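Local coordinates for protein hydrazine synthase subunit gamma (Candidatus Kuenenia stuttgartiensis, PDB 5C2V) that catalyses the three-electron reduction of nitric oxide to hydroxylamine, the first half-reaction of hydrazine synthesis, apparently at one of its two c-type hemes, at residues C[87-91]-C[267-273]; C[222-228]-C[246-250]; C[105-111]-C[253-257]. One frame throughout, in Å; residues are numbered along the deposited sequence.

How the contacts relate
Contacts 1 and 3, with centres 14 Å apart, meet between the two hemes: the apparent active-site heme, approached by 105-111, and the probable electron-transfer heme, approached by 267-273. The salt bridge Lys89 NZ to Glu106 OE2 (3.1 Å) joins them, and His272 NE2 lies 3.3 Å from Phe256 CZ. Contact 2 is centred 14 Å from contact 1 and packs on its flank, with Trp88 CG 3.9 Å from Pro246 CG and Asp273 OD2 3.1 Å from Phe227 CZ. Contacts 2 and 3 have centres 18 Å apart and are joined through sequence, residues 246-250 leading into 253-257. Along the chain, contact 2 is nested within contact 3 and contact 3 within contact 1.

Contact 1. Residues C[87-91]-C[267-273]; sequences SWKNT and SGTYFHD. With CA (calcium ion), chain S; CA (calcium ion), chain U; HEC (heme c), chain B.
A calcium site joins the segment 87-91, extended and partly strand (89-90), to the irregular loop 267-273 of the cytochrome c region, which cradles the second heme. The amide of Asn90 (chi1 t) enters this site. From the loop, Ser267 OG (chi1 t) meets the ion CA (chain S) at 2.6 Å, Gly268 belongs to the same site, and Thr269 O binds at 2.9 Å, positive phi (62°) turning the chain. Tyr270 points away, its CB 3.3 Å from O2A of heme c (chain B). At Phe271, again with positive phi (56°), N gives a weak hydrogen bond to the same O2A (2.8 Å). His272 ND1 makes a weak one to O1D of that heme (2.7 Å), while NE2 is bonded to Asp251; its carbonyl turns to the strand, Asn90 N donating to His272 O at 2.7 Å and 151°. Asp273 lies in closest register, its CA 4.3 Å from Lys89 CA, and pairs with Arg213. A CA-H...O contact closes the contact, Asp273 CA to Trp88 O at 3.3 Å.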
# COMPACT_ATOMS: atom_id res chain seq x y z
N SER C 87 -26.36 -8.78 37.38
CA SER C 87 -27.49 -9.44 38.03
C SER C 87 -28.07 -10.49 37.10
O SER C 87 -28.70 -10.15 36.10
CB SER C 87 -28.57 -8.42 38.39
OG SER C 87 -29.10 -7.79 37.24
N TRP C 88 -27.88 -11.76 37.45
CA TRP C 88 -28.21 -12.87 36.56
C TRP C 88 -29.61 -13.42 36.76
O TRP C 88 -30.11 -13.49 37.89
CB TRP C 88 -27.19 -14.00 36.75
CG TRP C 88 -25.78 -13.56 36.52
CD1 TRP C 88 -24.88 -13.17 37.47
CD2 TRP C 88 -25.11 -13.47 35.26
NE1 TRP C 88 -23.68 -12.84 36.87
CE2 TRP C 88 -23.80 -13.01 35.52
CE3 TRP C 88 -25.49 -13.73 33.94
CZ2 TRP C 88 -22.87 -12.81 34.50
CZ3 TRP C 88 -24.56 -13.52 32.93
CH2 TRP C 88 -23.27 -13.07 33.22
N LYS C 89 -30.25 -13.83 35.67
CA LYS C 89 -31.57 -14.46 35.74
C LYS C 89 -31.68 -15.76 34.95
O LYS C 89 -31.53 -15.79 33.73
CB LYS C 89 -32.66 -13.49 35.29
CG LYS C 89 -32.99 -12.42 36.30
CD LYS C 89 -33.56 -13.01 37.58
CE LYS C 89 -34.14 -11.91 38.46
NZ LYS C 89 -33.15 -10.83 38.71
N ASN C 90 -31.96 -16.83 35.69
CA ASN C 90 -32.34 -18.13 35.16
C ASN C 90 -33.56 -18.01 34.25
O ASN C 90 -34.49 -17.26 34.54
CB ASN C 90 -32.58 -19.06 36.37
CG ASN C 90 -33.52 -20.23 36.09
OD1 ASN C 90 -33.72 -20.65 34.96
ND2 ASN C 90 -34.11 -20.76 37.16
N THR C 91 -33.56 -18.73 33.13
CA THR C 91 -34.66 -18.65 32.17
C THR C 91 -35.92 -19.29 32.75
O THR C 91 -35.91 -20.45 33.16
CB THR C 91 -34.32 -19.33 30.83
OG1 THR C 91 -33.18 -18.68 30.25
CG2 THR C 91 -35.49 -19.23 29.86
N SER C 267 -37.06 -28.02 35.62
CA SER C 267 -36.37 -26.74 35.59
C SER C 267 -34.89 -27.00 35.76
O SER C 267 -34.45 -27.49 36.79
CB SER C 267 -36.86 -25.80 36.71
OG SER C 267 -35.88 -24.80 37.02
N GLY C 268 -34.12 -26.67 34.73
CA GLY C 268 -32.69 -26.74 34.86
C GLY C 268 -32.27 -25.64 35.81
O GLY C 268 -32.60 -24.48 35.57
N THR C 269 -31.56 -25.99 36.88
CA THR C 269 -30.87 -24.99 37.68
C THR C 269 -31.79 -23.93 38.34
O THR C 269 -32.18 -22.93 37.71
CB THR C 269 -29.79 -24.31 36.83
OG1 THR C 269 -28.87 -25.32 36.37
CG2 THR C 269 -29.03 -23.37 37.68
N TYR C 270 -32.24 -24.26 39.55
CA TYR C 270 -33.21 -23.48 40.34
C TYR C 270 -32.76 -22.16 41.00
O TYR C 270 -31.64 -21.69 40.82
CB TYR C 270 -33.75 -24.40 41.44
CG TYR C 270 -33.94 -25.79 40.92
CD1 TYR C 270 -35.03 -26.11 40.14
CD2 TYR C 270 -32.99 -26.78 41.15
CE1 TYR C 270 -35.20 -27.37 39.64
CE2 TYR C 270 -33.15 -28.05 40.65
CZ TYR C 270 -34.26 -28.34 39.89
OH TYR C 270 -34.43 -29.61 39.38
N PHE C 271 -33.68 -21.63 41.81
CA PHE C 271 -33.81 -20.23 42.26
C PHE C 271 -33.89 -19.20 41.12
O PHE C 271 -34.30 -19.54 40.01
CB PHE C 271 -32.65 -19.86 43.20
CG PHE C 271 -32.73 -20.52 44.55
CD1 PHE C 271 -33.96 -20.77 45.13
CD2 PHE C 271 -31.59 -20.88 45.23
CE1 PHE C 271 -34.05 -21.37 46.37
CE2 PHE C 271 -31.66 -21.48 46.48
CZ PHE C 271 -32.90 -21.73 47.05
N HIS C 272 -33.49 -17.96 41.39
CA HIS C 272 -33.67 -16.88 40.40
C HIS C 272 -32.48 -16.70 39.45
O HIS C 272 -32.67 -16.51 38.25
CB HIS C 272 -34.01 -15.55 41.09
CG HIS C 272 -32.87 -14.93 41.85
ND1 HIS C 272 -32.35 -15.48 43.00
CD2 HIS C 272 -32.18 -13.79 41.63
CE1 HIS C 272 -31.37 -14.71 43.45
NE2 HIS C 272 -31.25 -13.68 42.64
N ASP C 273 -31.28 -16.75 40.00
CA ASP C 273 -30.07 -16.55 39.22
C ASP C 273 -29.53 -17.88 38.74
O ASP C 273 -28.54 -17.96 38.02
CB ASP C 273 -29.01 -15.82 40.04
CG ASP C 273 -28.53 -16.63 41.23
OD1 ASP C 273 -29.29 -17.50 41.70
OD2 ASP C 273 -27.40 -16.39 41.70
CA CA S . -34.69 -22.60 36.31
CA CA U . -29.42 -8.54 34.54
FE HEC B . -39.08 -22.42 48.50
CHA HEC B . -37.82 -21.33 45.49
CHB HEC B . -38.48 -25.66 47.58
CHC HEC B . -39.63 -23.45 51.75
CHD HEC B . -40.03 -19.25 49.34
NA HEC B . -38.27 -23.33 46.85
C1A HEC B . -37.87 -22.70 45.69
C2A HEC B . -37.49 -23.72 44.74
C3A HEC B . -37.67 -24.91 45.31
C4A HEC B . -38.17 -24.70 46.65
CMA HEC B . -37.40 -26.28 44.65
CAA HEC B . -36.97 -23.47 43.30
CBA HEC B . -38.10 -22.91 42.44
CGA HEC B . -37.56 -22.45 41.12
O1A HEC B . -38.36 -22.21 40.18
O2A HEC B . -36.31 -22.32 40.99
NB HEC B . -39.13 -24.24 49.47
C1B HEC B . -38.70 -25.43 48.92
C2B HEC B . -38.52 -26.38 50.00
C3B HEC B . -38.84 -25.77 51.15
C4B HEC B . -39.23 -24.41 50.84
CMB HEC B . -38.05 -27.84 49.82
CAB HEC B . -38.80 -26.38 52.57
CBB HEC B . -37.34 -26.60 53.02
NC HEC B . -39.71 -21.52 50.22
C1C HEC B . -39.87 -22.12 51.46
C2C HEC B . -40.22 -21.08 52.41
C3C HEC B . -40.44 -19.95 51.73
C4C HEC B . -40.05 -20.19 50.35
CMC HEC B . -40.64 -21.35 53.88
CAC HEC B . -40.90 -18.59 52.31
CBC HEC B . -39.82 -18.00 53.23
ND HEC B . -39.00 -20.57 47.52
C1D HEC B . -39.33 -19.38 48.16
C2D HEC B . -38.80 -18.28 47.37
C3D HEC B . -38.11 -18.94 46.17
C4D HEC B . -38.29 -20.36 46.35
CMD HEC B . -38.91 -16.77 47.69
CAD HEC B . -37.37 -18.24 45.01
CBD HEC B . -36.11 -17.57 45.55
CGD HEC B . -35.22 -17.15 44.40
O1D HEC B . -34.11 -16.63 44.66
O2D HEC B . -35.63 -17.35 43.23
O HOH W 1 -36.85 -22.06 35.39
O HOH W 2 -34.13 -23.72 34.30
O HOH W 3 -30.48 -10.51 33.64

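Contact 2. Residues C[222-228]-C[246-250]; sequences TPGKVFN and PIIGL
Neither segment is helix or strand, and the two run 142° apart end to end, so they pass roughly antiparallel. The CA atoms of Val226 and Ile248 lie 4.8 Å apart, and those of Gly224 and Gly249 5.2 Å. A cis peptide bond precedes Pro223.

The polar link is one backbone hydrogen bond, Phe227 N to Ile247 O at 3.1 Å with an N-H...O angle of 154°. The same carbonyl receives a CA-H...O contact from Val226 CA (3.4 Å, 148° at H), so two successive residues converge on it. Asn228 follows at the N-cap of helix 229-234, its OD1 bonded to Ser230 OG and weakly to Ala231 N. This places the contact within the cytochrome c region that houses the second heme, where the loop entering that helix is packed against a segment further on, before strand 256-257.

Apolar contacts fill the gap. Val226 (chi1 t) sets CG1 4.1 Å from Ile247 CB and CG2 4.0 Å from Ile248 CG2; both isoleucines take p,t. Ile247 CG2 also meets Asn228 CB at 3.9 Å, and Leu250 (m,t) places CD2 3.6 Å from Gly224 CA. Glycine suits position 224, since a CB there would clash with Gly249 O.

The Phe227 ring, with chi1 p, extends along the backbone of the other segment: CZ is 3.1 Å from Pro246 O and CE2 3.5 Å from Ile248 N. Arg213 makes a cation-pi contact with this ring. At the other end, Thr222 OG1 hydrogen-bonds to Tyr578 O of the alpha subunit, and Leu250 packs on Tyr582 of that chain.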
# COMPACT_ATOMS: atom_id res chain seq x y z
N THR C 222 -19.92 -3.33 45.16
CA THR C 222 -19.23 -4.06 44.10
C THR C 222 -17.79 -4.36 44.54
O THR C 222 -17.20 -3.57 45.28
CB THR C 222 -19.25 -3.27 42.77
OG1 THR C 222 -18.75 -4.07 41.70
CG2 THR C 222 -18.43 -1.99 42.88
N PRO C 223 -17.23 -5.49 44.10
CA PRO C 223 -17.82 -6.55 43.26
C PRO C 223 -18.64 -7.56 44.06
O PRO C 223 -18.74 -7.45 45.28
CB PRO C 223 -16.59 -7.22 42.65
CG PRO C 223 -15.56 -7.11 43.72
CD PRO C 223 -15.81 -5.77 44.39
N GLY C 224 -19.20 -8.53 43.36
CA GLY C 224 -20.00 -9.56 44.00
C GLY C 224 -19.17 -10.54 44.80
O GLY C 224 -17.97 -10.69 44.56
N LYS C 225 -19.80 -11.21 45.75
CA LYS C 225 -19.13 -12.20 46.58
C LYS C 225 -19.64 -13.58 46.21
O LYS C 225 -20.75 -13.73 45.71
CB LYS C 225 -19.37 -11.93 48.07
CG LYS C 225 -20.77 -12.29 48.55
CD LYS C 225 -20.84 -12.32 50.07
CE LYS C 225 -20.51 -10.97 50.67
NZ LYS C 225 -20.63 -10.98 52.16
N VAL C 226 -18.82 -14.60 46.44
CA VAL C 226 -19.21 -15.95 46.07
C VAL C 226 -20.28 -16.43 47.03
O VAL C 226 -20.04 -16.53 48.24
CB VAL C 226 -18.01 -16.92 46.09
CG1 VAL C 226 -18.44 -18.31 45.65
CG2 VAL C 226 -16.89 -16.39 45.21
N PHE C 227 -21.46 -16.73 46.50
CA PHE C 227 -22.57 -17.18 47.33
C PHE C 227 -22.63 -18.70 47.41
O PHE C 227 -23.38 -19.26 48.21
CB PHE C 227 -23.90 -16.63 46.81
CG PHE C 227 -24.24 -17.07 45.41
CD1 PHE C 227 -24.86 -18.30 45.19
CD2 PHE C 227 -23.98 -16.26 44.32
CE1 PHE C 227 -25.18 -18.71 43.91
CE2 PHE C 227 -24.30 -16.66 43.04
CZ PHE C 227 -24.90 -17.89 42.83
N ASN C 228 -21.83 -19.36 46.58
CA ASN C 228 -21.79 -20.81 46.59
C ASN C 228 -20.65 -21.28 47.48
O ASN C 228 -19.48 -21.12 47.15
CB ASN C 228 -21.62 -21.35 45.16
CG ASN C 228 -22.02 -22.81 45.04
OD1 ASN C 228 -22.01 -23.55 46.01
ND2 ASN C 228 -22.38 -23.21 43.82
N PRO C 246 -23.46 -19.14 37.29
CA PRO C 246 -22.62 -18.18 38.02
C PRO C 246 -22.59 -18.46 39.52
O PRO C 246 -23.62 -18.77 40.11
CB PRO C 246 -23.30 -16.84 37.73
CG PRO C 246 -24.72 -17.19 37.48
CD PRO C 246 -24.68 -18.51 36.76
N ILE C 247 -21.41 -18.36 40.12
CA ILE C 247 -21.28 -18.47 41.57
C ILE C 247 -21.20 -17.08 42.23
O ILE C 247 -21.03 -16.97 43.44
CB ILE C 247 -20.05 -19.31 41.98
CG1 ILE C 247 -18.77 -18.75 41.35
CG2 ILE C 247 -20.25 -20.76 41.59
CD1 ILE C 247 -17.54 -19.59 41.64
N ILE C 248 -21.32 -16.04 41.41
CA ILE C 248 -21.35 -14.66 41.92
C ILE C 248 -22.50 -13.87 41.30
O ILE C 248 -23.13 -14.32 40.35
CB ILE C 248 -20.03 -13.91 41.63
CG1 ILE C 248 -19.85 -13.71 40.12
CG2 ILE C 248 -18.84 -14.64 42.24
CD1 ILE C 248 -18.62 -12.91 39.76
N GLY C 249 -22.77 -12.69 41.85
CA GLY C 249 -23.78 -11.80 41.29
C GLY C 249 -24.06 -10.58 42.14
O GLY C 249 -23.72 -10.53 43.32
N LEU C 250 -24.69 -9.58 41.52
CA LEU C 250 -25.14 -8.40 42.25
C LEU C 250 -26.61 -8.15 41.96
O LEU C 250 -26.97 -7.76 40.85
CB LEU C 250 -24.32 -7.17 41.86
CG LEU C 250 -22.83 -7.20 42.19
CD1 LEU C 250 -22.11 -6.01 41.57
CD2 LEU C 250 -22.65 -7.20 43.69

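Contact 3. Residues C[105-111]-C[253-257]; sequences HEGFTGH and VKEFD. With CA (calcium ion), chain T; HEC (heme c), chain V.
Two very short histidine-carboxylate hydrogen bonds mark the segment 105-111: His105 ND1 to O2D of heme c (chain V), the heme that appears to lie in the active site, and His111 NE2 to Glu106 OE1, each 2.3 Å, at 154° and 156°. Glu106 takes the m,t rotamer, and its OE2 is left to salt-bridge Lys89.

Register is set at the start of the loop, where the Glu106 and Phe256 CA atoms are 4.4 Å apart and those of Gly107 and Asp257 4.6 Å. The backbone tie is Asp257 N to His105 O, 2.7 Å at 151°. The chain then reverses in a type II turn from Phe108 to His111, closed by His111 N to Phe108 O at 3.0 Å. Gly110 sits at the third position with phi 75°.

From the turn, Thr109 (chi1 m) donates from OG1 to Glu255 OE1 (2.5 Å), while Val253 (chi1 m) puts CG1 3.6 Å from Thr109 O and 4.1 Å from His111 CD2. Before the turn, Val253 CG2 lies 3.5 Å from Glu106 CD. Phe256 CD1 packs 4.2 Å from Glu106 CG; its ring also stacks with that of His272, and its backbone pairs with His207 in antiparallel strand 206-207.

Asp257 (chi1 t) binds CA (chain T) through OD2 at 2.4 Å, and Leu100 and Pro102 complete the protein ligands. Water 6, 2.4 Å from that ion, donates to heme O1A at 3.0 Å. In this heme site His105 holds one propionate and water 6 links the other to the calcium ion, beside an iron carrying water 7 at 2.1 Å.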
# COMPACT_ATOMS: atom_id res chain seq x y z
N HIS C 105 -39.35 -12.79 38.19
CA HIS C 105 -38.73 -13.33 39.40
C HIS C 105 -38.83 -12.36 40.56
O HIS C 105 -39.45 -12.66 41.58
CB HIS C 105 -37.27 -13.69 39.14
CG HIS C 105 -37.06 -15.05 38.55
ND1 HIS C 105 -36.86 -15.26 37.21
CD2 HIS C 105 -37.02 -16.27 39.13
CE1 HIS C 105 -36.71 -16.56 36.98
NE2 HIS C 105 -36.80 -17.19 38.14
N GLU C 106 -38.20 -11.20 40.41
CA GLU C 106 -38.25 -10.15 41.41
C GLU C 106 -39.70 -9.77 41.70
O GLU C 106 -40.51 -9.63 40.79
CB GLU C 106 -37.46 -8.93 40.95
CG GLU C 106 -36.02 -9.25 40.57
CD GLU C 106 -35.23 -8.01 40.21
OE1 GLU C 106 -35.82 -6.91 40.15
OE2 GLU C 106 -34.01 -8.14 39.97
N GLY C 107 -40.02 -9.60 42.98
CA GLY C 107 -41.39 -9.35 43.40
C GLY C 107 -41.72 -7.89 43.59
O GLY C 107 -41.11 -7.01 42.99
N PHE C 108 -42.71 -7.63 44.45
CA PHE C 108 -43.20 -6.28 44.68
C PHE C 108 -42.16 -5.39 45.36
O PHE C 108 -42.14 -4.18 45.14
CB PHE C 108 -44.47 -6.31 45.52
CG PHE C 108 -45.65 -6.92 44.82
CD1 PHE C 108 -46.45 -6.15 43.99
CD2 PHE C 108 -45.96 -8.25 44.99
CE1 PHE C 108 -47.53 -6.70 43.33
CE2 PHE C 108 -47.05 -8.82 44.34
CZ PHE C 108 -47.83 -8.04 43.51
N THR C 109 -41.31 -5.99 46.18
CA THR C 109 -40.30 -5.23 46.90
C THR C 109 -39.32 -4.58 45.93
O THR C 109 -38.71 -5.25 45.10
CB THR C 109 -39.52 -6.12 47.89
OG1 THR C 109 -40.44 -6.82 48.73
CG2 THR C 109 -38.58 -5.28 48.75
N GLY C 110 -39.18 -3.26 46.03
CA GLY C 110 -38.30 -2.51 45.16
C GLY C 110 -38.83 -2.31 43.75
O GLY C 110 -38.12 -1.81 42.88
N HIS C 111 -40.09 -2.69 43.52
CA HIS C 111 -40.67 -2.59 42.19
C HIS C 111 -42.06 -1.95 42.17
O HIS C 111 -43.07 -2.65 42.04
CB HIS C 111 -40.75 -3.97 41.54
CG HIS C 111 -39.45 -4.44 40.96
ND1 HIS C 111 -38.98 -3.99 39.74
CD2 HIS C 111 -38.53 -5.32 41.42
CE1 HIS C 111 -37.82 -4.57 39.48
NE2 HIS C 111 -37.53 -5.38 40.48
N VAL C 253 -32.42 -6.31 44.20
CA VAL C 253 -33.41 -6.57 45.25
C VAL C 253 -33.05 -7.81 46.05
O VAL C 253 -32.37 -8.72 45.55
CB VAL C 253 -34.83 -6.75 44.67
CG1 VAL C 253 -35.29 -5.48 43.96
CG2 VAL C 253 -34.88 -7.94 43.74
N LYS C 254 -33.47 -7.85 47.31
CA LYS C 254 -33.22 -9.00 48.17
C LYS C 254 -34.36 -10.02 48.20
O LYS C 254 -34.20 -11.13 48.71
CB LYS C 254 -32.94 -8.54 49.60
CG LYS C 254 -31.93 -7.41 49.70
CD LYS C 254 -31.72 -7.00 51.15
CE LYS C 254 -30.71 -5.88 51.26
NZ LYS C 254 -30.44 -5.51 52.67
N GLU C 255 -35.51 -9.65 47.64
CA GLU C 255 -36.70 -10.49 47.76
C GLU C 255 -37.28 -10.87 46.40
O GLU C 255 -37.17 -10.12 45.44
CB GLU C 255 -37.77 -9.78 48.60
CG GLU C 255 -37.31 -9.44 50.01
CD GLU C 255 -38.41 -8.82 50.85
OE1 GLU C 255 -39.49 -8.53 50.29
OE2 GLU C 255 -38.20 -8.63 52.06
N PHE C 256 -37.91 -12.05 46.33
CA PHE C 256 -38.36 -12.58 45.05
C PHE C 256 -39.73 -13.26 45.12
O PHE C 256 -40.13 -13.78 46.16
CB PHE C 256 -37.33 -13.58 44.51
CG PHE C 256 -35.92 -13.06 44.53
CD1 PHE C 256 -35.46 -12.24 43.52
CD2 PHE C 256 -35.07 -13.38 45.58
CE1 PHE C 256 -34.16 -11.75 43.54
CE2 PHE C 256 -33.77 -12.90 45.60
CZ PHE C 256 -33.32 -12.09 44.58
N ASP C 257 -40.43 -13.24 43.99
CA ASP C 257 -41.71 -13.93 43.85
C ASP C 257 -41.51 -15.44 43.82
O ASP C 257 -40.71 -15.95 43.03
CB ASP C 257 -42.43 -13.45 42.58
CG ASP C 257 -43.58 -14.34 42.18
OD1 ASP C 257 -44.62 -14.33 42.88
OD2 ASP C 257 -43.46 -15.05 41.15
CA CA T . -45.44 -15.63 39.96
FE HEC V . -38.59 -14.95 28.29
CHA HEC V . -39.11 -14.72 31.68
CHB HEC V . -41.94 -15.30 27.81
CHC HEC V . -38.10 -14.92 24.88
CHD HEC V . -35.22 -15.36 28.75
NA HEC V . -40.23 -14.96 29.53
C1A HEC V . -40.23 -14.93 30.91
C2A HEC V . -41.58 -15.17 31.38
C3A HEC V . -42.36 -15.33 30.29
C4A HEC V . -41.53 -15.20 29.12
CMA HEC V . -43.88 -15.60 30.26
CAA HEC V . -42.02 -15.22 32.86
CBA HEC V . -42.57 -16.59 33.25
CGA HEC V . -43.03 -16.58 34.69
O1A HEC V . -42.81 -15.55 35.38
O2A HEC V . -43.61 -17.60 35.14
NB HEC V . -39.79 -15.21 26.63
C1B HEC V . -41.17 -15.08 26.70
C2B HEC V . -41.64 -14.67 25.39
C3B HEC V . -40.58 -14.57 24.58
C4B HEC V . -39.40 -14.90 25.34
CMB HEC V . -43.12 -14.42 25.03
CAB HEC V . -40.58 -14.16 23.08
CBB HEC V . -40.92 -12.66 22.92
NC HEC V . -36.96 -15.13 27.04
C1C HEC V . -36.97 -15.05 25.66
C2C HEC V . -35.60 -15.00 25.20
C3C HEC V . -34.81 -15.26 26.25
C4C HEC V . -35.65 -15.26 27.44
CMC HEC V . -35.19 -15.10 23.71
CAC HEC V . -33.27 -15.39 26.23
CBC HEC V . -32.63 -14.03 25.90
ND HEC V . -37.36 -15.10 29.97
C1D HEC V . -35.97 -15.11 29.88
C2D HEC V . -35.42 -14.79 31.18
C3D HEC V . -36.63 -14.60 32.10
C4D HEC V . -37.79 -14.80 31.26
CMD HEC V . -33.93 -14.69 31.56
CAD HEC V . -36.62 -14.24 33.60
CBD HEC V . -36.44 -12.73 33.73
CGD HEC V . -36.45 -12.35 35.19
O1D HEC V . -36.32 -11.13 35.49
O2D HEC V . -36.58 -13.26 36.04
O HOH W 4 -46.70 -15.14 41.91
O HOH W 5 -45.14 -17.88 40.70
O HOH W 6 -44.16 -16.13 38.00
O HOH W 7 -38.47 -12.86 28.52